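Local coordinates for protein racemase (Pseudovibrio sp. JE062, PDB 3NZG) that is of unknown function but belongs to the enolase superfamily, as a putative racemase that binds a magnesium ion in its barrel domain, at residues Pro7-Ile12 against Gly77-Glu82; Val210-Arg215 against Tyr235-Thr240. All coordinates share one frame; numbering follows the deposited sequence.

Interaction 1: residues Pro7-Ile12 against Gly77-Glu82; sequences PAVAPI and GRLPIE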
ATOM      1  N   PRO D   7      55.145   5.708  -6.751  1.00 38.26           N
ATOM      2  CA  PRO D   7      55.942   5.547  -5.529  1.00 38.17           C
ATOM      3  C   PRO D   7      55.373   6.330  -4.353  1.00 37.35           C
ATOM      4  O   PRO D   7      55.606   5.987  -3.190  1.00 39.18           O
ATOM      5  CB  PRO D   7      57.322   6.084  -5.932  1.00 38.24           C
ATOM      6  CG  PRO D   7      57.309   6.047  -7.443  1.00 38.48           C
ATOM      7  CD  PRO D   7      55.904   6.455  -7.765  1.00 37.98           C
ATOM      8  N   ALA D   8      54.635   7.390  -4.660  1.00 35.39           N
ATOM      9  CA  ALA D   8      54.068   8.238  -3.620  1.00 34.26           C
ATOM     10  C   ALA D   8      52.917   7.595  -2.850  1.00 32.81           C
ATOM     11  O   ALA D   8      52.591   8.027  -1.744  1.00 32.55           O
ATOM     12  CB  ALA D   8      53.621   9.565  -4.226  1.00 34.36           C
ATOM     13  N   VAL D   9      52.298   6.572  -3.428  1.00 31.86           N
ATOM     14  CA  VAL D   9      51.193   5.896  -2.753  1.00 31.55           C
ATOM     15  C   VAL D   9      51.785   4.981  -1.691  1.00 32.13           C
ATOM     16  O   VAL D   9      51.960   3.783  -1.914  1.00 33.57           O
ATOM     17  CB  VAL D   9      50.365   5.054  -3.740  1.00 31.77           C
ATOM     18  CG1 VAL D   9      49.155   4.470  -3.030  1.00 30.30           C
ATOM     19  CG2 VAL D   9      49.939   5.914  -4.931  1.00 31.51           C
ATOM     20  N   ALA D  10      52.089   5.554  -0.532  1.00 31.67           N
ATOM     21  CA  ALA D  10      52.701   4.800   0.551  1.00 31.54           C
ATOM     22  C   ALA D  10      51.757   4.486   1.699  1.00 31.36           C
ATOM     23  O   ALA D  10      50.808   5.225   1.968  1.00 32.68           O
ATOM     24  CB  ALA D  10      53.917   5.559   1.081  1.00 30.80           C
ATOM     25  N   PRO D  11      52.021   3.381   2.408  1.00 30.89           N
ATOM     26  CA  PRO D  11      51.196   2.962   3.541  1.00 30.76           C
ATOM     27  C   PRO D  11      51.080   4.047   4.602  1.00 30.46           C
ATOM     28  O   PRO D  11      51.985   4.877   4.763  1.00 30.19           O
ATOM     29  CB  PRO D  11      51.941   1.739   4.074  1.00 31.06           C
ATOM     30  CG  PRO D  11      52.573   1.173   2.857  1.00 31.09           C
ATOM     31  CD  PRO D  11      53.094   2.405   2.156  1.00 31.74           C
ATOM     32  N   ILE D  12      49.957   4.033   5.317  1.00 29.33           N
ATOM     33  CA  ILE D  12      49.709   4.976   6.400  1.00 27.99           C
ATOM     34  C   ILE D  12      50.555   4.463   7.561  1.00 28.55           C
ATOM     35  O   ILE D  12      50.570   3.259   7.826  1.00 26.99           O
ATOM     36  CB  ILE D  12      48.223   4.966   6.825  1.00 27.71           C
ATOM     37  CG1 ILE D  12      47.345   5.486   5.683  1.00 28.77           C
ATOM     38  CG2 ILE D  12      48.030   5.808   8.078  1.00 27.10           C
ATOM     39  CD1 ILE D  12      45.854   5.294   5.926  1.00 27.86           C
ATOM     40  N   GLY D  77      48.773   1.118   8.035  1.00 28.22           N
ATOM     41  CA  GLY D  77      49.302   0.127   7.116  1.00 26.70           C
ATOM     42  C   GLY D  77      48.594   0.065   5.778  1.00 26.31           C
ATOM     43  O   GLY D  77      49.050  -0.622   4.859  1.00 25.92           O
ATOM     44  N   ARG D  78      47.475   0.775   5.659  1.00 25.03           N
ATOM     45  CA  ARG D  78      46.714   0.770   4.415  1.00 25.05           C
ATOM     46  C   ARG D  78      47.147   1.904   3.495  1.00 25.08           C
ATOM     47  O   ARG D  78      47.650   2.928   3.952  1.00 25.83           O
ATOM     48  CB  ARG D  78      45.208   0.896   4.711  1.00 23.97           C
ATOM     49  CG  ARG D  78      44.634  -0.216   5.586  1.00 23.78           C
ATOM     50  CD  ARG D  78      44.808  -1.573   4.924  1.00 24.43           C
ATOM     51  NE  ARG D  78      44.116  -1.640   3.638  1.00 24.35           N
ATOM     52  CZ  ARG D  78      42.816  -1.884   3.504  1.00 25.31           C
ATOM     53  NH1 ARG D  78      42.066  -2.093   4.583  1.00 21.11           N
ATOM     54  NH2 ARG D  78      42.266  -1.912   2.295  1.00 22.75           N
ATOM     55  N   LEU D  79      46.968   1.710   2.191  1.00 26.49           N
ATOM     56  CA  LEU D  79      47.309   2.750   1.222  1.00 26.62           C
ATOM     57  C   LEU D  79      46.146   3.742   1.207  1.00 27.23           C
ATOM     58  O   LEU D  79      45.019   3.373   0.876  1.00 26.61           O
ATOM     59  CB  LEU D  79      47.486   2.146  -0.170  1.00 27.31           C
ATOM     60  CG  LEU D  79      48.601   1.116  -0.340  1.00 27.50           C
ATOM     61  CD1 LEU D  79      48.585   0.568  -1.761  1.00 25.40           C
ATOM     62  CD2 LEU D  79      49.941   1.767  -0.027  1.00 26.57           C
ATOM     63  N   PRO D  80      46.411   5.018   1.544  1.00 27.37           N
ATOM     64  CA  PRO D  80      45.408   6.091   1.590  1.00 27.03           C
ATOM     65  C   PRO D  80      44.475   6.189   0.389  1.00 26.51           C
ATOM     66  O   PRO D  80      43.386   6.756   0.488  1.00 25.66           O
ATOM     67  CB  PRO D  80      46.256   7.354   1.751  1.00 28.33           C
ATOM     68  CG  PRO D  80      47.458   6.863   2.482  1.00 27.26           C
ATOM     69  CD  PRO D  80      47.759   5.568   1.771  1.00 27.95           C
ATOM     70  N   ILE D  81      44.896   5.645  -0.743  1.00 25.81           N
ATOM     71  CA  ILE D  81      44.087   5.705  -1.947  1.00 26.39           C
ATOM     72  C   ILE D  81      42.835   4.819  -1.876  1.00 26.03           C
ATOM     73  O   ILE D  81      41.851   5.072  -2.572  1.00 25.15           O
ATOM     74  CB  ILE D  81      44.929   5.317  -3.184  1.00 27.67           C
ATOM     75  CG1 ILE D  81      44.137   5.584  -4.462  1.00 28.83           C
ATOM     76  CG2 ILE D  81      45.338   3.858  -3.103  1.00 28.85           C
ATOM     77  CD1 ILE D  81      44.941   5.386  -5.733  1.00 29.84           C
ATOM     78  N   GLU D  82      42.870   3.792  -1.032  1.00 24.55           N
ATOM     79  CA  GLU D  82      41.736   2.877  -0.888  1.00 24.46           C
ATOM     80  C   GLU D  82      40.793   3.372   0.208  1.00 21.60           C
ATOM     81  O   GLU D  82      40.480   2.648   1.151  1.00 20.62           O
ATOM     82  CB  GLU D  82      42.235   1.472  -0.542  1.00 25.47           C
ATOM     83  CG  GLU D  82      43.194   0.874  -1.560  1.00 27.10           C
ATOM     84  CD  GLU D  82      43.501  -0.587  -1.273  1.00 29.94           C
ATOM     85  OE1 GLU D  82      44.060  -0.885  -0.196  1.00 32.78           O
ATOM     86  OE2 GLU D  82      43.177  -1.441  -2.122  1.00 31.09           O
TER

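Interaction 2: residues Val210-Arg215 against Tyr235-Thr240; sequences VDYLYR and YFAEAT. With MG (magnesium ion), chain Q.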
ATOM      1  N   VAL D 210      15.904  29.279   6.779  1.00 17.64           N
ATOM      2  CA  VAL D 210      15.637  29.573   8.176  1.00 17.60           C
ATOM      3  C   VAL D 210      15.907  28.369   9.065  1.00 18.34           C
ATOM      4  O   VAL D 210      15.487  27.247   8.765  1.00 17.77           O
ATOM      5  CB  VAL D 210      14.175  30.037   8.399  1.00 19.16           C
ATOM      6  CG1 VAL D 210      13.965  30.398   9.865  1.00 18.67           C
ATOM      7  CG2 VAL D 210      13.862  31.231   7.515  1.00 19.74           C
ATOM      8  N   ASP D 211      16.628  28.611  10.154  1.00 18.19           N
ATOM      9  CA  ASP D 211      16.958  27.568  11.120  1.00 19.43           C
ATOM     10  C   ASP D 211      16.128  27.873  12.366  1.00 19.31           C
ATOM     11  O   ASP D 211      16.310  28.917  12.999  1.00 19.96           O
ATOM     12  CB  ASP D 211      18.452  27.622  11.457  1.00 20.55           C
ATOM     13  CG  ASP D 211      18.942  26.369  12.152  1.00 20.28           C
ATOM     14  OD1 ASP D 211      18.207  25.823  13.006  1.00 18.64           O
ATOM     15  OD2 ASP D 211      20.077  25.939  11.846  1.00 22.38           O
ATOM     16  N   TYR D 212      15.216  26.973  12.719  1.00 17.64           N
ATOM     17  CA  TYR D 212      14.361  27.195  13.877  1.00 15.68           C
ATOM     18  C   TYR D 212      14.933  26.650  15.182  1.00 15.48           C
ATOM     19  O   TYR D 212      14.310  26.762  16.237  1.00 17.54           O
ATOM     20  CB  TYR D 212      12.964  26.614  13.605  1.00 14.42           C
ATOM     21  CG  TYR D 212      12.250  27.297  12.454  1.00 14.26           C
ATOM     22  CD1 TYR D 212      11.390  28.367  12.675  1.00 12.49           C
ATOM     23  CD2 TYR D 212      12.469  26.894  11.133  1.00 14.16           C
ATOM     24  CE1 TYR D 212      10.763  29.023  11.611  1.00 13.58           C
ATOM     25  CE2 TYR D 212      11.847  27.543  10.062  1.00 14.37           C
ATOM     26  CZ  TYR D 212      10.998  28.608  10.312  1.00 13.27           C
ATOM     27  OH  TYR D 212      10.397  29.266   9.268  1.00 11.58           O
ATOM     28  N   LEU D 213      16.122  26.063  15.111  1.00 15.66           N
ATOM     29  CA  LEU D 213      16.793  25.527  16.289  1.00 17.01           C
ATOM     30  C   LEU D 213      15.943  24.634  17.198  1.00 19.10           C
ATOM     31  O   LEU D 213      15.935  24.796  18.425  1.00 18.17           O
ATOM     32  CB  LEU D 213      17.410  26.685  17.099  1.00 18.99           C
ATOM     33  CG  LEU D 213      18.550  27.393  16.351  1.00 20.73           C
ATOM     34  CD1 LEU D 213      19.059  28.591  17.144  1.00 20.20           C
ATOM     35  CD2 LEU D 213      19.677  26.402  16.100  1.00 20.98           C
ATOM     36  N   TYR D 214      15.223  23.700  16.582  1.00 18.19           N
ATOM     37  CA  TYR D 214      14.402  22.728  17.298  1.00 16.74           C
ATOM     38  C   TYR D 214      13.520  23.304  18.406  1.00 17.95           C
ATOM     39  O   TYR D 214      13.442  22.736  19.492  1.00 17.39           O
ATOM     40  CB  TYR D 214      15.322  21.648  17.884  1.00 17.54           C
ATOM     41  CG  TYR D 214      16.242  21.016  16.852  1.00 14.75           C
ATOM     42  CD1 TYR D 214      15.772  20.042  15.975  1.00 17.11           C
ATOM     43  CD2 TYR D 214      17.568  21.431  16.720  1.00 17.07           C
ATOM     44  CE1 TYR D 214      16.592  19.500  14.984  1.00 16.22           C
ATOM     45  CE2 TYR D 214      18.400  20.894  15.732  1.00 17.98           C
ATOM     46  CZ  TYR D 214      17.898  19.930  14.866  1.00 17.11           C
ATOM     47  OH  TYR D 214      18.689  19.406  13.869  1.00 17.86           O
ATOM     48  N   ARG D 215      12.845  24.416  18.139  1.00 17.34           N
ATOM     49  CA  ARG D 215      11.988  25.009  19.162  1.00 20.16           C
ATOM     50  C   ARG D 215      10.565  24.442  19.183  1.00 19.33           C
ATOM     51  O   ARG D 215       9.797  24.752  20.085  1.00 19.71           O
ATOM     52  CB  ARG D 215      11.931  26.538  18.994  1.00 21.63           C
ATOM     53  CG  ARG D 215      11.214  27.005  17.746  1.00 23.40           C
ATOM     54  CD  ARG D 215      11.381  28.506  17.489  1.00 24.75           C
ATOM     55  NE  ARG D 215      10.635  29.365  18.411  1.00 24.51           N
ATOM     56  CZ  ARG D 215      11.137  29.900  19.525  1.00 26.78           C
ATOM     57  NH1 ARG D 215      12.394  29.667  19.879  1.00 25.82           N
ATOM     58  NH2 ARG D 215      10.381  30.690  20.279  1.00 27.05           N
ATOM     59  N   TYR D 235      13.725  29.478   1.245  1.00 14.44           N
ATOM     60  CA  TYR D 235      14.297  28.299   0.600  1.00 15.82           C
ATOM     61  C   TYR D 235      13.965  27.010   1.354  1.00 15.60           C
ATOM     62  O   TYR D 235      13.584  26.017   0.733  1.00 14.58           O
ATOM     63  CB  TYR D 235      15.817  28.432   0.439  1.00 15.19           C
ATOM     64  CG  TYR D 235      16.401  27.373  -0.479  1.00 14.69           C
ATOM     65  CD1 TYR D 235      16.606  27.635  -1.832  1.00 12.97           C
ATOM     66  CD2 TYR D 235      16.690  26.091  -0.007  1.00 14.34           C
ATOM     67  CE1 TYR D 235      17.079  26.653  -2.695  1.00 16.24           C
ATOM     68  CE2 TYR D 235      17.166  25.090  -0.866  1.00 14.23           C
ATOM     69  CZ  TYR D 235      17.357  25.379  -2.211  1.00 14.67           C
ATOM     70  OH  TYR D 235      17.818  24.411  -3.079  1.00 13.15           O
ATOM     71  N   PHE D 236      14.124  27.014   2.679  1.00 15.75           N
ATOM     72  CA  PHE D 236      13.783  25.838   3.486  1.00 16.16           C
ATOM     73  C   PHE D 236      13.515  26.137   4.963  1.00 17.41           C
ATOM     74  O   PHE D 236      13.755  27.251   5.445  1.00 17.54           O
ATOM     75  CB  PHE D 236      14.852  24.722   3.356  1.00 14.85           C
ATOM     76  CG  PHE D 236      16.179  25.022   4.027  1.00 15.34           C
ATOM     77  CD1 PHE D 236      16.244  25.449   5.351  1.00 13.06           C
ATOM     78  CD2 PHE D 236      17.367  24.817   3.346  1.00 14.58           C
ATOM     79  CE1 PHE D 236      17.464  25.665   5.981  1.00 15.66           C
ATOM     80  CE2 PHE D 236      18.596  25.032   3.979  1.00 16.33           C
ATOM     81  CZ  PHE D 236      18.642  25.455   5.295  1.00 14.11           C
ATOM     82  N   ALA D 237      12.989  25.132   5.664  1.00 15.61           N
ATOM     83  CA  ALA D 237      12.691  25.218   7.090  1.00 13.40           C
ATOM     84  C   ALA D 237      13.511  24.118   7.749  1.00 14.95           C
ATOM     85  O   ALA D 237      13.249  22.926   7.553  1.00 14.02           O
ATOM     86  CB  ALA D 237      11.198  24.998   7.344  1.00 11.60           C
ATOM     87  N   GLU D 238      14.516  24.530   8.515  1.00 14.12           N
ATOM     88  CA  GLU D 238      15.415  23.605   9.185  1.00 14.44           C
ATOM     89  C   GLU D 238      15.166  23.505  10.688  1.00 15.81           C
ATOM     90  O   GLU D 238      14.789  24.483  11.342  1.00 13.90           O
ATOM     91  CB  GLU D 238      16.870  24.044   8.929  1.00 15.18           C
ATOM     92  CG  GLU D 238      17.933  23.275   9.711  1.00 16.47           C
ATOM     93  CD  GLU D 238      19.337  23.865   9.540  1.00 19.02           C
ATOM     94  OE1 GLU D 238      19.620  24.459   8.478  1.00 17.72           O
ATOM     95  OE2 GLU D 238      20.165  23.713  10.464  1.00 18.87           O
ATOM     96  N   ALA D 239      15.386  22.309  11.223  1.00 14.97           N
ATOM     97  CA  ALA D 239      15.241  22.044  12.646  1.00 15.73           C
ATOM     98  C   ALA D 239      13.932  22.557  13.223  1.00 16.60           C
ATOM     99  O   ALA D 239      13.923  23.280  14.222  1.00 18.05           O
ATOM    100  CB  ALA D 239      16.436  22.651  13.409  1.00 12.79           C
ATOM    101  N   THR D 240      12.830  22.187  12.586  1.00 15.81           N
ATOM    102  CA  THR D 240      11.507  22.600  13.039  1.00 17.43           C
ATOM    103  C   THR D 240      11.054  21.718  14.205  1.00 18.19           C
ATOM    104  O   THR D 240      10.762  22.203  15.302  1.00 21.28           O
ATOM    105  CB  THR D 240      10.482  22.477  11.897  1.00 17.89           C
ATOM    106  OG1 THR D 240      10.596  21.181  11.286  1.00 18.67           O
ATOM    107  CG2 THR D 240      10.733  23.551  10.844  1.00 20.23           C
TER
HETATM  108 MG    MG Q 505      21.121  24.011  12.337  1.00 29.43          MG
HETATM  109  O   HOH W   1      19.743  23.771  13.676  1.00 17.77           O
HETATM  110  O   HOH W   2      11.248  28.396   6.736  1.00 14.57           O

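Interaction 1: residues Pro7-Ile12 against Gly77-Glu82
Ile12 grips the loop of Gly77-Glu82 with both its backbone polar groups, and the pairing shows how a chain can be fastened in place at the very start of strand 12-22, against a loop with no regular structure of its own. Ile12 N donates to Arg78 O (2.9 Å), and Ile12 O accepts from Gly77 N (2.8 Å). The contact lies in the N-terminal domain of the enolase fold, where the lead-in to strand 12-22 runs roughly antiparallel to the loop entering helix 83-93. Gly77 adopts a backbone conformation that suits glycine (phi 92°), because a CB there would press on the preceding carbonyl oxygen.

Beyond these bonds the packing is mostly apolar. The Ile12 and Pro80 side chains slide past each other in opposite directions, with Ile12 CG1 3.5 Å from Pro80 CG, tighter than usual van der Waals contact. On the other flank, Leu79 holds CG anti to its carbonyl carbon (chi1 -62°). This torsion brings Leu79 CD2 to 3.4 Å from Val9 O and lays it alongside the Pro11 ring. Val9, the centre of an inverse gamma turn, meets Leu79 at about a right angle, its CG1 4.0 Å from Leu79 CB, and the same methyl reaches Ile81 CG2.

Outward, helix 102-122 backs the site: Leu114 packs on Ile12, Leu117 on Pro80, and Gln121 NE2 hydrogen-bonds Ala10 O. A type I turn from Leu79 to Glu82 delivers Glu82 to the N-cap position of helix 83-93. At the subunit interface Arg78 NH1 bonds to Asn134 OD1 of a second subunit, while Glu82 OE2 accepts from Thr133 N of that subunit. Arg78 NH2 meets Glu82 OE1 at 3.2 Å in a salt bridge lying in the guanidinium plane but approaching the carboxylate from above its own plane.

Interaction 2: residues Val210-Arg215 against Tyr235-Thr240
Val210 and Asp211 run parallel to Ala237 and Glu238, joined by Glu238 N to Val210 O (2.9 Å) and Tyr212 N to Glu238 O (2.9 Å), before Tyr214 N catches Ala239 O (2.7 Å) beyond the strand ends. On one face of this sheet Asp211 and Glu238 converge on a magnesium ion, bound by Asp211 OD2 at 2.2 Å and Glu238 OE2 at 2.1 Å. Their carboxylate planes are turned 49° apart, and Asp211 OD2 and Glu238 OE2 lie only 2.6 Å apart, not hydrogen-bonded to each other, as both bind the ion. Glu238 reaches it on an extended chain, with CG anti to the backbone N (chi1 173°).

Strand 207-211, helix 219-228 and strand 237-238 form a beta-alpha-beta unit of the enolase-superfamily barrel, whose strand ends classically carry acidic metal ligands. Glu264 adds a third carboxylate here, and Lys177 forms a salt bridge with Glu238 OE1. Asp211 OD1 accepts from Leu213 N in an Asx turn and from a metal-bound water, which, with the metal bond at OD2, probably restrain the carboxylate's rotation.

On the opposite face, the Tyr212 ring lies against Ala237 CB and beside Thr240 CG2, with helix 219-228 packed on it. Past the sheet, Tyr214 OH bonds to Glu264, and Ala239 CB sits over the centre of the Tyr214 ring, 3.3 Å from its centroid, in a CH-pi contact.

The two interactions lie on opposite sides of the chain's centre, with their own centres about 42 Å apart, and share no helix or strand. Interaction 2 is buried in the barrel domain, where regular parallel pairing sets acidic groups around a metal. Interaction 1 is only partly buried, far from the centre of the chain, in the N-terminal domain, and relies on two backbone bonds between largely irregular segments and proline-rich apolar packing. Carboxylates serve differently in each: in 210-215 and 235-240 they bind magnesium, whereas in 77-82 one pairs with an arginine at a subunit boundary. Both contacts touch neighbouring subunits, but Pro7-Ile12 and Gly77-Glu82 face the second and Val210-Arg215 the third.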